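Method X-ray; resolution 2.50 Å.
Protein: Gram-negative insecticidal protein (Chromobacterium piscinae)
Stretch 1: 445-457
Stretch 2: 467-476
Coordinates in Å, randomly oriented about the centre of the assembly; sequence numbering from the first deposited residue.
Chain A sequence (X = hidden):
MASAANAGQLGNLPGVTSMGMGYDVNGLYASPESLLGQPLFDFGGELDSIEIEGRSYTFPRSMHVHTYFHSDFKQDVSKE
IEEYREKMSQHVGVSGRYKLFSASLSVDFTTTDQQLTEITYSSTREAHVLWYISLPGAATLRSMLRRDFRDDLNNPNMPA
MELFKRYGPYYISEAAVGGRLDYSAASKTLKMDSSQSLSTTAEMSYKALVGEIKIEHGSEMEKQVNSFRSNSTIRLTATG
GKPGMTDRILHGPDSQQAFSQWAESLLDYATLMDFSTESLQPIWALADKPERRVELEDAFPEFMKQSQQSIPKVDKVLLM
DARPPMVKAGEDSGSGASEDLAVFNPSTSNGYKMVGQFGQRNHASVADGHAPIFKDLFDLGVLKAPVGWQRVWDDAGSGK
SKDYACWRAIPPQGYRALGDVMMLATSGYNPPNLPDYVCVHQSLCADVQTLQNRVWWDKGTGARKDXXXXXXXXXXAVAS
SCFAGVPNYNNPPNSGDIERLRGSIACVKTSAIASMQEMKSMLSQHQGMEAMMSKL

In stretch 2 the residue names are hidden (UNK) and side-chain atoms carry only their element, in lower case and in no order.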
ATOM      1  N   CYS A 445       6.575 -63.881  -9.409  1.00 23.99           N
ATOM      2  CA  CYS A 445       6.677 -65.257  -9.862  1.00 24.21           C
ATOM      3  C   CYS A 445       8.116 -65.701  -9.976  1.00 24.47           C
ATOM      4  O   CYS A 445       9.037 -64.878 -10.081  1.00 24.87           O
ATOM      5  CB  CYS A 445       6.014 -65.409 -11.223  1.00 25.25           C
ATOM      6  SG  CYS A 445       4.308 -64.852 -11.273  1.00 24.14           S
ATOM      7  N   ALA A 446       8.279 -67.025  -9.945  1.00 24.95           N
ATOM      8  CA  ALA A 446       9.547 -67.708 -10.201  1.00 25.01           C
ATOM      9  C   ALA A 446       9.375 -68.581 -11.439  1.00 24.78           C
ATOM     10  O   ALA A 446       8.363 -69.277 -11.564  1.00 25.30           O
ATOM     11  CB  ALA A 446       9.924 -68.566  -9.010  1.00 24.04           C
ATOM     12  N   ASP A 447      10.365 -68.557 -12.333  1.00 24.06           N
ATOM     13  CA  ASP A 447      10.383 -69.452 -13.502  1.00 25.05           C
ATOM     14  C   ASP A 447      10.198 -70.900 -13.072  1.00 25.35           C
ATOM     15  O   ASP A 447      10.632 -71.293 -11.979  1.00 24.58           O
ATOM     16  CB  ASP A 447      11.719 -69.342 -14.259  1.00 24.64           C
ATOM     17  CG  ASP A 447      11.934 -67.978 -14.889  1.00 24.92           C
ATOM     18  OD1 ASP A 447      10.938 -67.256 -15.162  1.00 24.38           O
ATOM     19  OD2 ASP A 447      13.114 -67.653 -15.131  1.00 24.36           O
ATOM     20  N   VAL A 448       9.549 -71.698 -13.918  1.00 25.87           N
ATOM     21  CA  VAL A 448       9.322 -73.106 -13.566  1.00 24.80           C
ATOM     22  C   VAL A 448      10.681 -73.823 -13.508  1.00 24.30           C
ATOM     23  O   VAL A 448      11.531 -73.627 -14.364  1.00 23.37           O
ATOM     24  CB  VAL A 448       8.340 -73.807 -14.516  1.00 24.01           C
ATOM     25  CG1 VAL A 448       8.189 -75.272 -14.154  1.00 23.72           C
ATOM     26  CG2 VAL A 448       6.978 -73.141 -14.444  1.00 24.61           C
ATOM     27  N   GLN A 449      10.860 -74.614 -12.449  1.00 25.40           N
ATOM     28  CA  GLN A 449      12.074 -75.396 -12.223  1.00 26.13           C
ATOM     29  C   GLN A 449      11.825 -76.894 -12.429  1.00 28.20           C
ATOM     30  O   GLN A 449      12.534 -77.546 -13.197  1.00 31.65           O
ATOM     31  CB  GLN A 449      12.620 -75.112 -10.833  1.00 23.90           C
ATOM     32  CG  GLN A 449      13.185 -73.712 -10.720  1.00 23.06           C
ATOM     33  CD  GLN A 449      13.998 -73.496  -9.468  1.00 24.22           C
ATOM     34  OE1 GLN A 449      13.616 -73.913  -8.365  1.00 22.25           O
ATOM     35  NE2 GLN A 449      15.161 -72.856  -9.640  1.00 24.87           N
ATOM     36  N   THR A 450      10.796 -77.411 -11.764  1.00 28.50           N
ATOM     37  CA  THR A 450      10.406 -78.799 -11.897  1.00 27.32           C
ATOM     38  C   THR A 450       9.054 -78.929 -12.582  1.00 27.83           C
ATOM     39  O   THR A 450       8.248 -77.996 -12.607  1.00 25.37           O
ATOM     40  CB  THR A 450      10.274 -79.447 -10.524  1.00 28.31           C
ATOM     41  OG1 THR A 450       9.315 -78.713  -9.752  1.00 31.91           O
ATOM     42  CG2 THR A 450      11.616 -79.439  -9.807  1.00 30.82           C
ATOM     43  N   LEU A 451       8.831 -80.119 -13.136  1.00 27.30           N
ATOM     44  CA  LEU A 451       7.545 -80.550 -13.658  1.00 25.00           C
ATOM     45  C   LEU A 451       7.381 -81.979 -13.142  1.00 25.31           C
ATOM     46  O   LEU A 451       8.133 -82.863 -13.523  1.00 26.15           O
ATOM     47  CB  LEU A 451       7.537 -80.484 -15.183  1.00 23.31           C
ATOM     48  CG  LEU A 451       7.447 -79.075 -15.812  1.00 22.19           C
ATOM     49  CD1 LEU A 451       7.933 -79.035 -17.253  1.00 20.66           C
ATOM     50  CD2 LEU A 451       6.018 -78.542 -15.753  1.00 23.32           C
ATOM     51  N   GLN A 452       6.419 -82.175 -12.236  1.00 26.45           N
ATOM     52  CA  GLN A 452       6.240 -83.443 -11.498  1.00 25.53           C
ATOM     53  C   GLN A 452       4.767 -83.859 -11.485  1.00 23.22           C
ATOM     54  O   GLN A 452       3.913 -83.142 -11.999  1.00 23.25           O
ATOM     55  CB  GLN A 452       6.741 -83.275 -10.059  1.00 25.55           C
ATOM     56  CG  GLN A 452       8.191 -82.836  -9.965  1.00 25.85           C
ATOM     57  CD  GLN A 452       8.652 -82.576  -8.526  1.00 26.14           C
ATOM     58  OE1 GLN A 452       7.889 -82.703  -7.565  1.00 24.91           O
ATOM     59  NE2 GLN A 452       9.914 -82.170  -8.389  1.00 25.40           N
ATOM     60  N   ASN A 453       4.489 -85.031 -10.908  1.00 21.39           N
ATOM     61  CA  ASN A 453       3.107 -85.507 -10.686  1.00 19.41           C
ATOM     62  C   ASN A 453       2.210 -85.341 -11.887  1.00 17.91           C
ATOM     63  O   ASN A 453       1.154 -84.720 -11.805  1.00 17.45           O
ATOM     64  CB  ASN A 453       2.479 -84.815  -9.463  1.00 20.03           C
ATOM     65  CG  ASN A 453       3.293 -85.039  -8.202  1.00 21.02           C
ATOM     66  OD1 ASN A 453       3.746 -86.167  -7.936  1.00 20.42           O
ATOM     67  ND2 ASN A 453       3.511 -83.962  -7.432  1.00 21.67           N
ATOM     68  N   ARG A 454       2.644 -85.910 -13.011  1.00 17.11           N
ATOM     69  CA  ARG A 454       1.880 -85.867 -14.260  1.00 16.42           C
ATOM     70  C   ARG A 454       0.402 -86.106 -13.989  1.00 15.75           C
ATOM     71  O   ARG A 454       0.039 -87.014 -13.239  1.00 14.63           O
ATOM     72  CB  ARG A 454       2.387 -86.924 -15.230  1.00 16.47           C
ATOM     73  CG  ARG A 454       1.796 -86.855 -16.638  1.00 17.53           C
ATOM     74  CD  ARG A 454       2.384 -87.938 -17.508  1.00 18.40           C
ATOM     75  NE  ARG A 454       1.950 -89.257 -17.051  1.00 19.90           N
ATOM     76  CZ  ARG A 454       0.761 -89.800 -17.286  1.00 20.59           C
ATOM     77  NH1 ARG A 454      -0.149 -89.149 -18.004  1.00 21.20           N
ATOM     78  NH2 ARG A 454       0.486 -91.009 -16.809  1.00 20.57           N
ATOM     79  N   VAL A 455      -0.442 -85.275 -14.579  1.00 15.61           N
ATOM     80  CA  VAL A 455      -1.878 -85.419 -14.434  1.00 15.71           C
ATOM     81  C   VAL A 455      -2.427 -86.352 -15.487  1.00 15.84           C
ATOM     82  O   VAL A 455      -3.271 -87.195 -15.181  1.00 15.18           O
ATOM     83  CB  VAL A 455      -2.586 -84.061 -14.560  1.00 16.11           C
ATOM     84  CG1 VAL A 455      -4.111 -84.222 -14.438  1.00 16.96           C
ATOM     85  CG2 VAL A 455      -2.050 -83.090 -13.503  1.00 15.89           C
ATOM     86  N   TRP A 456      -1.950 -86.195 -16.731  1.00 15.57           N
ATOM     87  CA  TRP A 456      -2.582 -86.798 -17.913  1.00 15.04           C
ATOM     88  C   TRP A 456      -1.721 -86.572 -19.165  1.00 16.69           C
ATOM     89  O   TRP A 456      -0.871 -85.687 -19.186  1.00 17.08           O
ATOM     90  CB  TRP A 456      -3.943 -86.159 -18.109  1.00 13.97           C
ATOM     91  CG  TRP A 456      -4.780 -86.635 -19.255  1.00 13.79           C
ATOM     92  CD1 TRP A 456      -5.657 -87.655 -19.235  1.00 13.11           C
ATOM     93  CD2 TRP A 456      -4.871 -86.056 -20.564  1.00 13.12           C
ATOM     94  NE1 TRP A 456      -6.291 -87.769 -20.441  1.00 13.02           N
ATOM     95  CE2 TRP A 456      -5.825 -86.795 -21.278  1.00 12.80           C
ATOM     96  CE3 TRP A 456      -4.242 -84.981 -21.191  1.00 13.51           C
ATOM     97  CZ2 TRP A 456      -6.169 -86.507 -22.599  1.00 12.57           C
ATOM     98  CZ3 TRP A 456      -4.597 -84.691 -22.517  1.00 13.36           C
ATOM     99  CH2 TRP A 456      -5.546 -85.453 -23.196  1.00 12.93           C
ATOM    100  N   TRP A 457      -1.905 -87.434 -20.157  1.00 17.89           N
ATOM    101  CA  TRP A 457      -1.400 -87.246 -21.516  1.00 19.38           C
ATOM    102  C   TRP A 457      -2.422 -87.831 -22.479  1.00 20.01           C
ATOM    103  O   TRP A 457      -3.318 -88.571 -22.069  1.00 20.96           O
ATOM    104  CB  TRP A 457      -0.015 -87.882 -21.775  1.00 20.60           C
ATOM    105  CG  TRP A 457       0.237 -89.247 -21.170  1.00 21.23           C
ATOM    106  CD1 TRP A 457      -0.676 -90.244 -20.939  1.00 21.70           C
ATOM    107  CD2 TRP A 457       1.506 -89.771 -20.745  1.00 23.30           C
ATOM    108  NE1 TRP A 457      -0.068 -91.330 -20.367  1.00 22.64           N
ATOM    109  CE2 TRP A 457       1.272 -91.076 -20.236  1.00 23.46           C
ATOM    110  CE3 TRP A 457       2.820 -89.267 -20.740  1.00 22.03           C
ATOM    111  CZ2 TRP A 457       2.303 -91.880 -19.730  1.00 22.56           C
ATOM    112  CZ3 TRP A 457       3.830 -90.056 -20.228  1.00 22.39           C
ATOM    113  CH2 TRP A 457       3.569 -91.350 -19.721  1.00 22.64           C
ATOM    114  N   UNK A 467       0.575 -84.223 -26.052  1.00 24.60           N
ATOM    115  CA  UNK A 467       0.607 -83.372 -24.858  1.00 20.78           C
ATOM    116  C   UNK A 467       0.597 -84.192 -23.596  1.00 18.20           C
ATOM    117  O   UNK A 467      -0.014 -85.251 -23.549  1.00 16.38           O
ATOM    118  c   UNK A 467      -1.904 -83.068 -24.544  1.00 20.17           C
ATOM    119  c   UNK A 467      -0.575 -82.373 -24.837  1.00 20.34           C
ATOM    120  c   UNK A 467      -0.313 -81.234 -23.864  1.00 19.57           C
ATOM    121  N   UNK A 468       1.294 -83.677 -22.589  1.00 17.39           N
ATOM    122  CA  UNK A 468       1.253 -84.189 -21.228  1.00 16.86           C
ATOM    123  C   UNK A 468       1.085 -83.003 -20.267  1.00 16.75           C
ATOM    124  O   UNK A 468       1.768 -81.991 -20.409  1.00 16.97           O
ATOM    125  o   UNK A 468       2.840 -85.930 -21.866  1.00 17.49           O
ATOM    126  c   UNK A 468       2.543 -84.944 -20.891  1.00 17.10           C
ATOM    127  N   UNK A 469       0.196 -83.153 -19.292  1.00 16.00           N
ATOM    128  CA  UNK A 469      -0.071 -82.125 -18.299  1.00 16.13           C
ATOM    129  C   UNK A 469       0.716 -82.429 -17.029  1.00 15.60           C
ATOM    130  O   UNK A 469       0.551 -83.479 -16.420  1.00 15.34           O
ATOM    131  c   UNK A 469      -3.910 -81.838 -18.718  1.00 16.50           C
ATOM    132  c   UNK A 469      -2.484 -81.990 -19.204  1.00 15.79           C
ATOM    133  c   UNK A 469      -1.568 -82.052 -17.997  1.00 15.63           C
ATOM    134  c   UNK A 469      -2.117 -80.864 -20.167  1.00 15.39           C
ATOM    135  N   UNK A 470       1.554 -81.481 -16.638  1.00 15.49           N
ATOM    136  CA  UNK A 470       2.467 -81.615 -15.523  1.00 15.29           C
ATOM    137  C   UNK A 470       2.234 -80.492 -14.518  1.00 16.02           C
ATOM    138  O   UNK A 470       1.826 -79.392 -14.893  1.00 16.88           O
ATOM    139  c   UNK A 470       3.908 -81.537 -16.046  1.00 15.13           C
ATOM    140  c   UNK A 470       5.143 -84.431 -15.041  1.00 16.32           C
ATOM    141  c   UNK A 470       5.931 -86.532 -16.004  1.00 16.32           C
ATOM    142  c   UNK A 470       5.691 -85.717 -14.887  1.00 16.56           C
ATOM    143  n   UNK A 470       4.770 -84.123 -18.563  1.00 16.12           N
ATOM    144  c   UNK A 470       4.338 -82.736 -16.842  1.00 15.48           C
ATOM    145  c   UNK A 470       5.126 -84.802 -17.427  1.00 16.22           C
ATOM    146  c   UNK A 470       4.868 -83.960 -16.328  1.00 15.72           C
ATOM    147  c   UNK A 470       4.296 -82.886 -18.209  1.00 15.95           C
ATOM    148  c   UNK A 470       5.646 -86.098 -17.274  1.00 16.20           C
ATOM    149  N   UNK A 471       2.559 -80.763 -13.259  1.00 16.51           N
ATOM    150  CA  UNK A 471       2.444 -79.786 -12.179  1.00 16.97           C
ATOM    151  C   UNK A 471       3.749 -79.002 -12.094  1.00 17.89           C
ATOM    152  O   UNK A 471       4.810 -79.590 -11.823  1.00 18.17           O
ATOM    153  c   UNK A 471       1.932 -79.619  -9.650  1.00 17.36           C
ATOM    154  n   UNK A 471       2.057 -79.499  -7.248  1.00 16.52           N
ATOM    155  c   UNK A 471       2.391 -80.190  -8.299  1.00 17.42           C
ATOM    156  c   UNK A 471       2.208 -80.512 -10.851  1.00 17.15           C
ATOM    157  o   UNK A 471       3.088 -81.202  -8.217  1.00 17.83           O
ATOM    158  N   UNK A 472       3.692 -77.672 -12.306  1.00 17.59           N
ATOM    159  CA  UNK A 472       4.919 -76.907 -12.193  1.00 17.24           C
ATOM    160  C   UNK A 472       5.298 -76.624 -10.720  1.00 18.28           C
ATOM    161  O   UNK A 472       4.463 -76.721  -9.797  1.00 17.96           O
ATOM    162  c   UNK A 472       2.540 -76.798 -12.591  1.00 17.54           C
ATOM    163  c   UNK A 472       3.138 -75.424 -12.628  1.00 16.90           C
ATOM    164  c   UNK A 472       4.580 -75.636 -12.949  1.00 16.79           C
ATOM    165  N   UNK A 473       6.567 -76.314 -10.513  1.00 18.84           N
ATOM    166  CA  UNK A 473       7.086 -75.992  -9.186  1.00 19.91           C
ATOM    167  C   UNK A 473       8.391 -75.205  -9.285  1.00 20.53           C
ATOM    168  O   UNK A 473       9.105 -75.221 -10.303  1.00 19.54           O
ATOM    169  N   UNK A 474       8.689 -74.502  -8.210  1.00 21.30           N
ATOM    170  CA  UNK A 474       9.906 -73.738  -8.124  1.00 22.05           C
ATOM    171  C   UNK A 474      10.329 -73.602  -6.676  1.00 23.54           C
ATOM    172  O   UNK A 474       9.507 -73.766  -5.766  1.00 24.38           O
ATOM    173  c   UNK A 474       9.700 -72.378  -8.758  1.00 22.64           C
ATOM    174  N   UNK A 475      11.615 -73.314  -6.467  1.00 23.82           N
ATOM    175  CA  UNK A 475      12.124 -73.010  -5.131  1.00 23.31           C
ATOM    176  C   UNK A 475      11.412 -71.757  -4.659  1.00 21.42           C
ATOM    177  O   UNK A 475      11.442 -70.742  -5.342  1.00 20.95           O
ATOM    178  c   UNK A 475      13.633 -72.793  -5.164  1.00 24.39           C
ATOM    179  N   UNK A 476      10.734 -71.856  -3.528  1.00 21.62           N
ATOM    180  CA  UNK A 476      10.020 -70.727  -2.937  1.00 22.83           C
ATOM    181  C   UNK A 476       8.596 -70.435  -3.434  1.00 23.36           C
ATOM    182  O   UNK A 476       7.885 -69.602  -2.813  1.00 26.44           O
TER
HETATM  183  O   HOH W   1       6.840 -79.803  -9.918  1.00 17.98           O

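Position 467 has three side-chain carbons, the first carrying the other two. One branch carbon lies 3.7 Å from Trp456 CZ3. A fork at the first carbon, with no hetero atom, is valine: Val467. Its O accepts a CA-H...O contact from Trp457 CA at 3.2 Å.

Position 468 has one carbon followed by one oxygen. That oxygen lies 3.5 Å from Trp457 CB, at the edge of the indole ring. The count fits Ser468; an unbranched carbon excludes threonine. Its OG is hydrogen-bonded elsewhere in the structure.

Position 469 has four carbons, forked at the second. The fork carbon sits 4.0 Å from Trp456 CE3, at the ring edge. The CB is 4.1 Å from Val455 CB. A fork one carbon further out than in valine gives Leu469. Its backbone bonds twice: Val455 N donates to Leu469 O at 2.8 Å, and Leu469 N donates to Trp456 O at 2.8 Å.

Position 470 has one carbon leading to fused five- and six-membered rings, with eight carbons and one nitrogen in the rings. Arg454 CB packs over one face of the six-membered ring in a CH-pi contact. Gln452 O lies 3.5 Å from a carbon at the ring edge. Leu451 CD2 approaches the CB of position 470 to 3.7 Å. The fused rings are an indole, so the residue is Trp470. The edge carbon is CE3, and Arg454 CB is 3.5 Å from Trp470 CZ3.

Position 471 has three carbons in a row, the third carrying one oxygen and one nitrogen. Asn453 ND2 donates to the side-chain oxygen at 2.9 Å. From the elements, this is the amide of Gln471, not a carboxylate. The backbone pairs with Gln452 both ways: Gln452 N to Gln471 O, 3.1 Å, and Gln471 N to Gln452 O, 3.0 Å.

Position 472 has three carbons closing a ring onto the backbone N. Val448 CG2 lies 3.8 Å from its CB. Only proline closes such a ring: Pro472. It has no amide hydrogen to donate, and it occupies a non-hydrogen-bonded site opposite Leu451.

Position 473 has no side-chain atoms: Gly473. A CB here would fall 2.8 Å from Thr450 OG1, a clash. Gly473 O accepts from Gln449 N at 2.8 Å and from Thr450 N at 3.1 Å. The return bond, Gly473 N to Thr450 O, is weak at 3.2 Å.

Position 474 has one carbon, its CB, 3.8 Å from Ala446 CB: Ala474.

Position 475 also has one carbon, its CB, 3.4 Å from Gln449 OE1: Ala475. Ala475 N donates to Gln449 OE1 at 2.8 Å.

Position 476 has no side-chain atoms and a positive phi of 85°: Gly476. A CB would jam against the preceding carbonyl O.

The contact is antiparallel. Stretch 1 turns a corner at Asn453, yet backbone bonds to strand 468-473 form before and after it. The Trp470 ring lies beside the corner, with Gln452 O and Asn453 N at its edge and Arg454 CB over one face. A water O joins Thr450 OG1, at 2.7 Å, to Gln471 O, at 2.8 Å. Leu451 and Pro472 share one sheet face; Thr450, Gln452 and Gln471 share the other.

Stretch 2, residues 467-476: VSLWQPGAAG
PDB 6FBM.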